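Local structure of alginate lyase A1-II' (2Z42) at residues Asn120-Val125 / Ala191-Leu196; Ala53-Gly58 / Val206-Ser211; Asp131-Met136 / Tyr152-Lys157; Ala3-Lys8 / Gly35-Tyr40. The protein probably cleaves the polysaccharide alginate by beta-elimination, through a lyase domain of the concanavalin-like beta jelly-roll fold. All coordinates share one frame; numbering follows the deposited sequence. Where two conformers were deposited one is given.

Contact 1: Asn120-Val125 / Ala191-Leu196; sequences NAPPLV and AGWKNL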
# COMPACT_ATOMS: atom_id res chain seq x y z
N ASN A 120 -15.32 -4.99 2.71
CA ASN A 120 -14.02 -5.00 3.38
C ASN A 120 -13.72 -6.31 4.09
O ASN A 120 -14.61 -6.99 4.61
CB ASN A 120 -13.93 -3.85 4.37
CG ASN A 120 -12.52 -3.64 4.89
OD1 ASN A 120 -12.27 -3.72 6.11
ND2 ASN A 120 -11.59 -3.40 3.98
N ALA A 121 -12.44 -6.66 4.08
CA ALA A 121 -11.93 -7.72 4.91
C ALA A 121 -10.64 -7.18 5.53
O ALA A 121 -10.23 -6.06 5.21
CB ALA A 121 -11.68 -8.97 4.07
N PRO A 122 -9.98 -7.95 6.41
CA PRO A 122 -8.84 -7.35 7.07
C PRO A 122 -7.67 -7.04 6.13
O PRO A 122 -7.58 -7.63 5.05
CB PRO A 122 -8.42 -8.40 8.10
CG PRO A 122 -9.00 -9.67 7.61
CD PRO A 122 -10.23 -9.33 6.87
N PRO A 123 -6.78 -6.15 6.54
CA PRO A 123 -5.51 -6.03 5.83
C PRO A 123 -4.72 -7.31 6.04
O PRO A 123 -4.82 -7.93 7.10
CB PRO A 123 -4.79 -4.86 6.52
CG PRO A 123 -5.77 -4.29 7.51
CD PRO A 123 -6.88 -5.27 7.72
N LEU A 124 -3.95 -7.71 5.03
CA LEU A 124 -3.08 -8.87 5.16
C LEU A 124 -1.64 -8.43 5.48
O LEU A 124 -1.06 -8.91 6.45
CB LEU A 124 -3.10 -9.66 3.87
CG LEU A 124 -2.79 -11.16 3.82
CD1 LEU A 124 -1.86 -11.46 2.67
CD2 LEU A 124 -2.39 -11.88 5.13
N VAL A 125 -1.06 -7.57 4.64
CA VAL A 125 0.28 -7.05 4.87
C VAL A 125 0.20 -5.53 5.00
O VAL A 125 -0.44 -4.87 4.18
CB VAL A 125 1.26 -7.43 3.73
CG1 VAL A 125 2.65 -6.85 3.99
CG2 VAL A 125 1.34 -8.96 3.57
N ALA A 191 -6.59 -21.34 7.28
CA ALA A 191 -7.20 -21.70 6.00
C ALA A 191 -8.28 -20.70 5.54
O ALA A 191 -8.64 -20.67 4.35
CB ALA A 191 -7.79 -23.12 6.06
N GLY A 192 -8.77 -19.89 6.46
CA GLY A 192 -9.78 -18.89 6.14
C GLY A 192 -9.30 -17.85 5.14
O GLY A 192 -10.12 -17.25 4.44
N TRP A 193 -7.98 -17.66 5.04
CA TRP A 193 -7.40 -16.74 4.06
C TRP A 193 -7.66 -17.20 2.62
O TRP A 193 -7.58 -16.40 1.68
CB TRP A 193 -5.90 -16.55 4.29
CG TRP A 193 -5.52 -15.76 5.52
CD1 TRP A 193 -4.91 -16.23 6.65
CD2 TRP A 193 -5.70 -14.35 5.72
NE1 TRP A 193 -4.69 -15.21 7.54
CE2 TRP A 193 -5.18 -14.04 7.00
CE3 TRP A 193 -6.26 -13.32 4.95
CZ2 TRP A 193 -5.20 -12.74 7.53
CZ3 TRP A 193 -6.29 -12.03 5.48
CH2 TRP A 193 -5.75 -11.75 6.76
N LYS A 194 -7.98 -18.48 2.43
CA LYS A 194 -8.33 -18.97 1.10
C LYS A 194 -9.66 -18.41 0.62
O LYS A 194 -9.91 -18.39 -0.58
CB LYS A 194 -8.44 -20.49 1.09
CG LYS A 194 -7.11 -21.20 1.17
CD LYS A 194 -7.33 -22.67 0.89
CE LYS A 194 -6.13 -23.49 1.28
NZ LYS A 194 -6.34 -24.89 0.80
N ASN A 195 -10.49 -17.97 1.56
CA ASN A 195 -11.84 -17.48 1.26
C ASN A 195 -11.91 -15.96 1.12
O ASN A 195 -12.98 -15.35 1.20
CB ASN A 195 -12.85 -17.97 2.31
CG ASN A 195 -12.90 -19.48 2.40
OD1 ASN A 195 -12.58 -20.20 1.44
ND2 ASN A 195 -13.30 -19.97 3.55
N LEU A 196 -10.75 -15.34 0.91
CA LEU A 196 -10.69 -13.90 0.70
C LEU A 196 -9.96 -13.63 -0.59
O LEU A 196 -9.22 -14.49 -1.07
CB LEU A 196 -9.98 -13.19 1.86
CG LEU A 196 -10.68 -13.14 3.22
CD1 LEU A 196 -9.80 -12.46 4.26
CD2 LEU A 196 -12.04 -12.45 3.13

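Contact 2: Ala53-Gly58 / Val206-Ser211; sequences APTTGG and VQDNTS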
# COMPACT_ATOMS: atom_id res chain seq x y z
N ALA A 53 -0.46 13.71 2.90
CA ALA A 53 -1.74 13.55 3.61
C ALA A 53 -1.67 14.18 4.98
O ALA A 53 -0.76 13.91 5.72
CB ALA A 53 -2.10 12.08 3.74
N PRO A 54 -2.66 15.03 5.30
CA PRO A 54 -2.72 15.63 6.63
C PRO A 54 -3.41 14.73 7.65
O PRO A 54 -4.34 13.99 7.30
CB PRO A 54 -3.57 16.86 6.39
CG PRO A 54 -4.52 16.46 5.32
CD PRO A 54 -3.75 15.50 4.43
N THR A 55 -2.97 14.79 8.91
CA THR A 55 -3.59 13.97 9.97
C THR A 55 -5.05 14.37 10.22
O THR A 55 -5.80 13.62 10.81
CB THR A 55 -2.81 14.06 11.29
OG1 THR A 55 -2.81 15.41 11.76
CG2 THR A 55 -1.36 13.64 11.03
N THR A 56 -5.41 15.58 9.78
CA THR A 56 -6.76 16.12 9.90
C THR A 56 -7.67 15.71 8.72
O THR A 56 -8.85 16.12 8.65
CB THR A 56 -6.72 17.66 9.97
OG1 THR A 56 -5.86 18.14 8.93
CG2 THR A 56 -6.20 18.14 11.33
N GLY A 57 -7.14 14.90 7.82
CA GLY A 57 -7.86 14.54 6.60
C GLY A 57 -9.05 13.62 6.81
O GLY A 57 -9.29 13.09 7.91
N GLY A 58 -9.83 13.44 5.75
CA GLY A 58 -10.95 12.54 5.79
C GLY A 58 -10.53 11.09 5.90
O GLY A 58 -9.44 10.71 5.45
N VAL A 206 -1.46 7.56 6.57
CA VAL A 206 -0.82 8.26 7.69
C VAL A 206 -1.35 7.77 9.04
O VAL A 206 -2.53 7.95 9.32
CB VAL A 206 -0.88 9.81 7.51
CG1 VAL A 206 -2.30 10.33 7.46
CG2 VAL A 206 -0.13 10.49 8.62
N GLN A 207 -0.50 7.15 9.87
CA GLN A 207 -0.99 6.54 11.12
C GLN A 207 -1.08 7.55 12.26
O GLN A 207 -0.46 7.36 13.32
CB GLN A 207 -0.12 5.34 11.53
CG GLN A 207 0.05 4.33 10.42
CD GLN A 207 -1.26 3.67 10.01
OE1 GLN A 207 -1.81 2.83 10.74
NE2 GLN A 207 -1.78 4.03 8.83
N ASP A 208 -1.84 8.61 12.00
CA ASP A 208 -2.06 9.69 12.96
C ASP A 208 -3.33 10.40 12.48
O ASP A 208 -3.44 10.77 11.29
CB ASP A 208 -0.83 10.61 12.96
CG ASP A 208 -0.87 11.65 14.06
OD1 ASP A 208 0.22 12.07 14.50
OD2 ASP A 208 -1.96 12.09 14.44
N ASN A 209 -4.31 10.52 13.37
CA ASN A 209 -5.56 11.22 13.05
C ASN A 209 -5.81 12.40 13.99
O ASN A 209 -6.93 12.87 14.12
CB ASN A 209 -6.76 10.25 13.04
CG ASN A 209 -6.96 9.50 14.36
OD1 ASN A 209 -7.67 8.48 14.40
ND2 ASN A 209 -6.36 9.98 15.44
N THR A 210 -4.76 12.84 14.66
CA THR A 210 -4.90 13.90 15.67
C THR A 210 -4.97 15.29 15.04
O THR A 210 -4.41 15.54 13.95
CB THR A 210 -3.74 13.86 16.70
OG1 THR A 210 -2.50 14.16 16.04
CG2 THR A 210 -3.65 12.50 17.38
N SER A 211 -5.62 16.22 15.74
CA SER A 211 -5.72 17.60 15.27
C SER A 211 -4.38 18.29 15.10
O SER A 211 -4.24 19.16 14.25
CB SER A 211 -6.62 18.41 16.21
OG SER A 211 -7.96 17.97 16.06

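Contact 3: Asp131-Met136 / Tyr152-Lys157; sequences DGQLDM and YFTGIK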
# COMPACT_ATOMS: atom_id res chain seq x y z
N ASP A 131 10.94 6.06 11.68
CA ASP A 131 12.32 6.48 11.51
C ASP A 131 13.24 5.47 12.17
O ASP A 131 13.31 5.37 13.40
CB ASP A 131 12.52 7.88 12.09
CG ASP A 131 13.83 8.51 11.64
OD1 ASP A 131 14.61 7.90 10.86
OD2 ASP A 131 14.06 9.66 12.06
N GLY A 132 13.91 4.68 11.33
CA GLY A 132 14.85 3.68 11.82
C GLY A 132 14.43 2.25 11.56
O GLY A 132 15.26 1.35 11.56
N GLN A 133 13.14 2.01 11.32
CA GLN A 133 12.68 0.62 11.13
C GLN A 133 11.42 0.54 10.30
O GLN A 133 10.50 1.34 10.50
CB GLN A 133 12.41 -0.02 12.50
CG GLN A 133 12.42 -1.55 12.52
CD GLN A 133 12.38 -2.10 13.93
OE1 GLN A 133 13.32 -2.77 14.38
NE2 GLN A 133 11.32 -1.79 14.65
N LEU A 134 11.38 -0.41 9.37
CA LEU A 134 10.12 -0.74 8.71
C LEU A 134 9.68 -2.10 9.20
O LEU A 134 10.47 -3.04 9.25
CB LEU A 134 10.21 -0.68 7.17
CG LEU A 134 8.80 -0.76 6.55
CD1 LEU A 134 8.62 0.20 5.41
CD2 LEU A 134 8.52 -2.17 6.11
N ASP A 135 8.41 -2.20 9.57
CA ASP A 135 7.82 -3.43 10.08
C ASP A 135 6.80 -3.91 9.07
O ASP A 135 5.77 -3.25 8.87
CB ASP A 135 7.17 -3.15 11.44
CG ASP A 135 6.49 -4.37 12.07
OD1 ASP A 135 6.61 -5.51 11.55
OD2 ASP A 135 5.82 -4.16 13.10
N MET A 136 7.06 -5.03 8.41
CA MET A 136 6.11 -5.54 7.41
C MET A 136 5.18 -6.55 8.08
O MET A 136 5.47 -7.75 8.08
CB MET A 136 6.82 -6.12 6.16
CG MET A 136 7.78 -5.15 5.47
SD MET A 136 8.18 -5.48 3.73
CE MET A 136 9.91 -5.28 3.75
N TYR A 152 10.67 -7.17 11.18
CA TYR A 152 11.40 -5.93 11.36
C TYR A 152 12.57 -5.82 10.42
O TYR A 152 13.37 -6.76 10.26
CB TYR A 152 11.87 -5.78 12.82
CG TYR A 152 10.74 -5.81 13.82
CD1 TYR A 152 10.52 -6.93 14.63
CD2 TYR A 152 9.88 -4.72 13.96
CE1 TYR A 152 9.49 -6.96 15.57
CE2 TYR A 152 8.83 -4.74 14.89
CZ TYR A 152 8.65 -5.86 15.69
OH TYR A 152 7.62 -5.91 16.61
N PHE A 153 12.63 -4.65 9.77
CA PHE A 153 13.73 -4.28 8.91
C PHE A 153 14.34 -3.00 9.46
O PHE A 153 13.80 -1.91 9.28
CB PHE A 153 13.23 -4.11 7.48
CG PHE A 153 12.64 -5.37 6.92
CD1 PHE A 153 11.25 -5.59 6.93
CD2 PHE A 153 13.46 -6.36 6.41
CE1 PHE A 153 10.72 -6.74 6.42
CE2 PHE A 153 12.93 -7.52 5.89
CZ PHE A 153 11.55 -7.72 5.90
N THR A 154 15.43 -3.18 10.20
CA THR A 154 16.11 -2.11 10.93
C THR A 154 17.13 -1.40 10.02
O THR A 154 17.64 -2.00 9.08
CB THR A 154 16.85 -2.70 12.17
OG1 THR A 154 15.88 -3.31 13.05
CG2 THR A 154 17.60 -1.62 12.94
N GLY A 155 17.41 -0.13 10.30
CA GLY A 155 18.44 0.61 9.57
C GLY A 155 17.89 1.44 8.43
O GLY A 155 18.63 1.91 7.56
N ILE A 156 16.58 1.62 8.40
CA ILE A 156 15.98 2.41 7.34
C ILE A 156 15.52 3.73 7.94
O ILE A 156 14.54 3.76 8.66
CB ILE A 156 14.83 1.66 6.65
CG1 ILE A 156 15.31 0.28 6.18
CG2 ILE A 156 14.27 2.49 5.49
CD1 ILE A 156 14.21 -0.62 5.71
N LYS A 157 16.26 4.81 7.66
CA LYS A 157 15.97 6.09 8.27
C LYS A 157 15.03 6.94 7.41
O LYS A 157 14.85 6.68 6.20
CB LYS A 157 17.26 6.88 8.53
CG LYS A 157 18.31 6.11 9.34
CD LYS A 157 19.65 6.81 9.30
CE LYS A 157 20.37 6.61 7.94
NZ LYS A 157 20.39 5.18 7.50

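Contact 4: Ala3-Lys8 / Gly35-Tyr40; sequences AAAPGK and GYTSQY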
# COMPACT_ATOMS: atom_id res chain seq x y z
N ALA A 3 6.86 19.50 -14.52
CA ALA A 3 6.87 18.05 -14.73
C ALA A 3 5.47 17.52 -15.03
O ALA A 3 4.47 18.14 -14.70
CB ALA A 3 7.43 17.36 -13.50
N ALA A 4 5.42 16.35 -15.66
CA ALA A 4 4.15 15.68 -15.93
C ALA A 4 3.59 15.12 -14.61
O ALA A 4 4.35 14.84 -13.69
CB ALA A 4 4.35 14.56 -16.95
N ALA A 5 2.27 14.97 -14.55
CA ALA A 5 1.60 14.36 -13.39
C ALA A 5 2.01 12.89 -13.24
O ALA A 5 2.41 12.24 -14.22
CB ALA A 5 0.08 14.47 -13.55
N PRO A 6 1.93 12.35 -12.01
CA PRO A 6 2.42 10.97 -11.83
C PRO A 6 1.81 9.89 -12.72
O PRO A 6 2.51 8.94 -13.10
CB PRO A 6 2.12 10.69 -10.34
CG PRO A 6 2.17 12.05 -9.72
CD PRO A 6 1.52 12.96 -10.73
N GLY A 7 0.53 10.03 -13.04
CA GLY A 7 -0.15 9.06 -13.90
C GLY A 7 0.25 9.14 -15.36
O GLY A 7 -0.20 8.33 -16.17
N LYS A 8 1.05 10.15 -15.68
CA LYS A 8 1.71 10.24 -16.98
C LYS A 8 3.09 9.59 -16.91
O LYS A 8 3.46 8.85 -17.80
CB LYS A 8 1.79 11.69 -17.44
CG LYS A 8 0.43 12.34 -17.78
CD LYS A 8 -0.22 11.72 -19.02
CE LYS A 8 -1.50 12.47 -19.48
NZ LYS A 8 -2.13 11.84 -20.70
N GLY A 35 -3.88 12.73 -16.17
CA GLY A 35 -2.94 13.68 -15.57
C GLY A 35 -3.39 14.35 -14.27
O GLY A 35 -2.91 15.42 -13.94
N TYR A 36 -4.27 13.70 -13.53
CA TYR A 36 -4.68 14.18 -12.20
C TYR A 36 -3.47 14.47 -11.35
O TYR A 36 -2.55 13.65 -11.23
CB TYR A 36 -5.56 13.15 -11.45
CG TYR A 36 -5.79 13.58 -10.02
CD1 TYR A 36 -4.96 13.11 -8.99
CD2 TYR A 36 -6.78 14.52 -9.70
CE1 TYR A 36 -5.13 13.53 -7.70
CE2 TYR A 36 -6.96 14.96 -8.39
CZ TYR A 36 -6.12 14.46 -7.40
OH TYR A 36 -6.30 14.89 -6.13
N THR A 37 -3.49 15.65 -10.74
CA THR A 37 -2.49 16.04 -9.74
C THR A 37 -3.09 17.08 -8.80
O THR A 37 -3.96 17.87 -9.20
CB THR A 37 -1.18 16.54 -10.42
OG1 THR A 37 -0.20 16.82 -9.41
CG2 THR A 37 -1.42 17.81 -11.25
N SER A 38 -2.61 17.10 -7.56
CA SER A 38 -3.10 18.04 -6.55
C SER A 38 -2.07 18.13 -5.42
O SER A 38 -1.01 17.51 -5.49
CB SER A 38 -4.43 17.57 -5.96
OG SER A 38 -4.22 16.38 -5.20
N GLN A 39 -2.42 18.86 -4.37
CA GLN A 39 -1.61 18.94 -3.16
C GLN A 39 -1.36 17.57 -2.54
O GLN A 39 -0.38 17.39 -1.85
CB GLN A 39 -2.27 19.85 -2.12
CG GLN A 39 -3.58 19.33 -1.53
CD GLN A 39 -4.31 20.34 -0.67
OE1 GLN A 39 -5.54 20.41 -0.67
NE2 GLN A 39 -3.55 21.14 0.08
N TYR A 40 -2.26 16.62 -2.81
CA TYR A 40 -2.14 15.28 -2.22
C TYR A 40 -1.27 14.33 -3.01
O TYR A 40 -0.85 13.29 -2.52
CB TYR A 40 -3.53 14.64 -2.13
CG TYR A 40 -4.55 15.48 -1.40
CD1 TYR A 40 -5.67 15.99 -2.07
CD2 TYR A 40 -4.39 15.77 -0.06
CE1 TYR A 40 -6.62 16.74 -1.39
CE2 TYR A 40 -5.33 16.53 0.63
CZ TYR A 40 -6.42 17.01 -0.05
OH TYR A 40 -7.36 17.75 0.64
O HOH W 1 -1.78 11.52 -12.60

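Contact 1: Asn120-Val125 / Ala191-Leu196
L124 lays its CD2 methyl over one face of the W193 indole, 3.7 Å from the centroid of the six-membered ring and only 10° off the ring normal, a CH-pi contact shifted slightly toward the rim. Holding CG anti to the backbone N (chi1 -155°) carries the leucine branch across to the indole. The far corner of the ring, CH2, meets P122 CG at 4.0 Å in an oblique approach, and P123 O lies near the ring plane at the edge, 3.9 Å from W193 CH2. That carbonyl oxygen is buried and has no hydrogen-bonding partner in the model. Beside the indole, L196 continues the apolar seam: its CD2 touches A121 CB at 3.6 Å, and its CD1 reaches P122 CD at 4.1 Å.

Outside this shell, W193 NE1 donates to Q140 O and F186 meets the indole edge-to-face, so a hydrogen bond and a second aromatic ring fix its rotation. A leucine in place of W193 would probably open a gap beside L124 and P122 and leave Q140 O without its indole donor. The backbone of 191-194 forms a 3-10 turn, with K194 N bonded to A191 O at 3.0 Å, and this turn presents the tryptophan. On the other side, L124 and V125 both face I111 in a classic beta bulge, where strand 120-130 turns a corner. The contact packs the 3-10 turn and loop joining helix 186-189 to strand 197-202 against strand 120-130, within the curved antiparallel sheet, as in the jelly-roll beta sandwich of concanavalin-like lyases.

Contact 2: Ala53-Gly58 / Val206-Ser211
T55 reaches into the loop 206-211. Its CB lies 3.3 Å from the carbonyl oxygen D208 O. From CB the methyl CG2 runs beside the aspartate, 3.6 Å from both D208 CB and D208 O, and comes within 4.2 Å of V206 CG2. The hydroxyl, set between the backbone N and the carbonyl carbon (chi1 62°), leads the other way: T55 OG1 donates to T210 O over 2.7 Å, approaching nearly along the C=O axis at 163°.

The residue that supplies this acceptor, T210, is itself held by an Asx turn, in which D208 OD2 takes the backbone N of T210 at 2.9 Å and also T210 OG1, the latter on its syn lone pair. The other carboxylate oxygen, OD1, accepts from S103 N. Backbone groups close in as well, N209 CA pointing a C-H at T55 O from 3.3 Å, while A53 CB and V206 CG1 extend the apolar side of the interface. P54 to G57 form a type I turn that ends strand 49-54.

The threonine thus faces both ways: its methyl packs along the aspartate and V206, while its hydroxyl ties the strand end to a loop already braced by the aspartate. With three N-H or O-H donors on its two oxygens, that carboxylate is likely to stay ionised.

Contact 3: Asp131-Met136 / Tyr152-Lys157
L134 O accepts from F153 N at 2.7 Å, and F153 O receives L134 N in return, a hydrogen-bonded antiparallel pair. At the end of the pairing away from the connecting loop, G132 O takes the N-H of G155 at 2.9 Å and, more weakly, that of I156; these two residues facing G132 make a G1 beta bulge.

On the sheet face of Q133, Y152 and D135, the glutamine runs out extended, with CG anti to its backbone nitrogen (chi1 -159°). Its amide is thereby brought between T154 and Y152. T154 OG1 donates to Q133 OE1 at 2.9 Å, in the carbonyl plane on a lone pair, while Q133 NE2 approaches Y152 CD2 obliquely at 3.3 Å, the amide and ring planes 35° apart. An alanine in place of Q133 would probably leave the T154 hydroxyl without this acceptor and uncover part of the Y152 ring. D135 lies alongside the same ring, its OD2 3.5 Å from Y152 CE2, and H150 ND1 bonds to that oxygen.

On the face of L134 and F153, L134 CB meets I156 CD1 at 4.3 Å, and M177 packs on F153 and I156. The ladder, interrupted by the bulge, belongs to the beta hairpin of strands 132-139 and 148-156, at the border of the larger sheet of the sandwich.

Contact 4: Ala3-Lys8 / Gly35-Tyr40
A5 presses its CB methyl onto the backbone of the loop 35-40, 3.2 Å from G35 O and 3.6 Å from Y36 O, with T37 CB beyond it at 4.0 Å. Two helix ends meet here: A5 is the N-cap of the short helix 6-9, and G35 closes helix 29-34 in a Schellman motif. The positive phi of G35 (112°) would jam a side chain against the preceding carbonyl, which by itself calls for glycine. K8 CE passes 4.1 Å from G35 N.

No direct hydrogen bond joins the segments. T37 sends its hydroxyl anti to the backbone N (chi1 -176°), where OG1 bonds to F41 O, so its polar end is tied to strand 41-43 while CB remains against A5. P6, the first residue of the helix, packs on F41 and M49 with its ring and brings CD near Y36 O. Farther along the loop, S38 OG accepts from Y40 N in an ST turn and shares a hydrogen bond with Y36 OH, fixing the end of that phenol.

What polar link there is runs through one water, which accepts from G7 N at 2.8 Å and donates to Y36 O at 2.6 Å.

Contacts 1 and 3 are consecutive along the larger antiparallel sheet: strands 120-130 and 132-139 are neighbours in it, and although the centres lie 25 Å apart, the nearest atoms of the two come within about 5 Å. Contact 2 spans the longest sequence separation and encloses both of them along the chain. Contact 4 closes earlier in the sequence than contacts 1, 2 and 3 open and lies across the chain's centre from contact 1, with 32 Å between centres. It touches contact 2 directly, where P54 CD packs on Y40 CE2 at 4.2 Å. Sulfate, probably from the crystallisation liquor, is bound about 3 Å from the side chain of P123 in contact 1, and likewise about 3 Å from that of Q133 in contact 3.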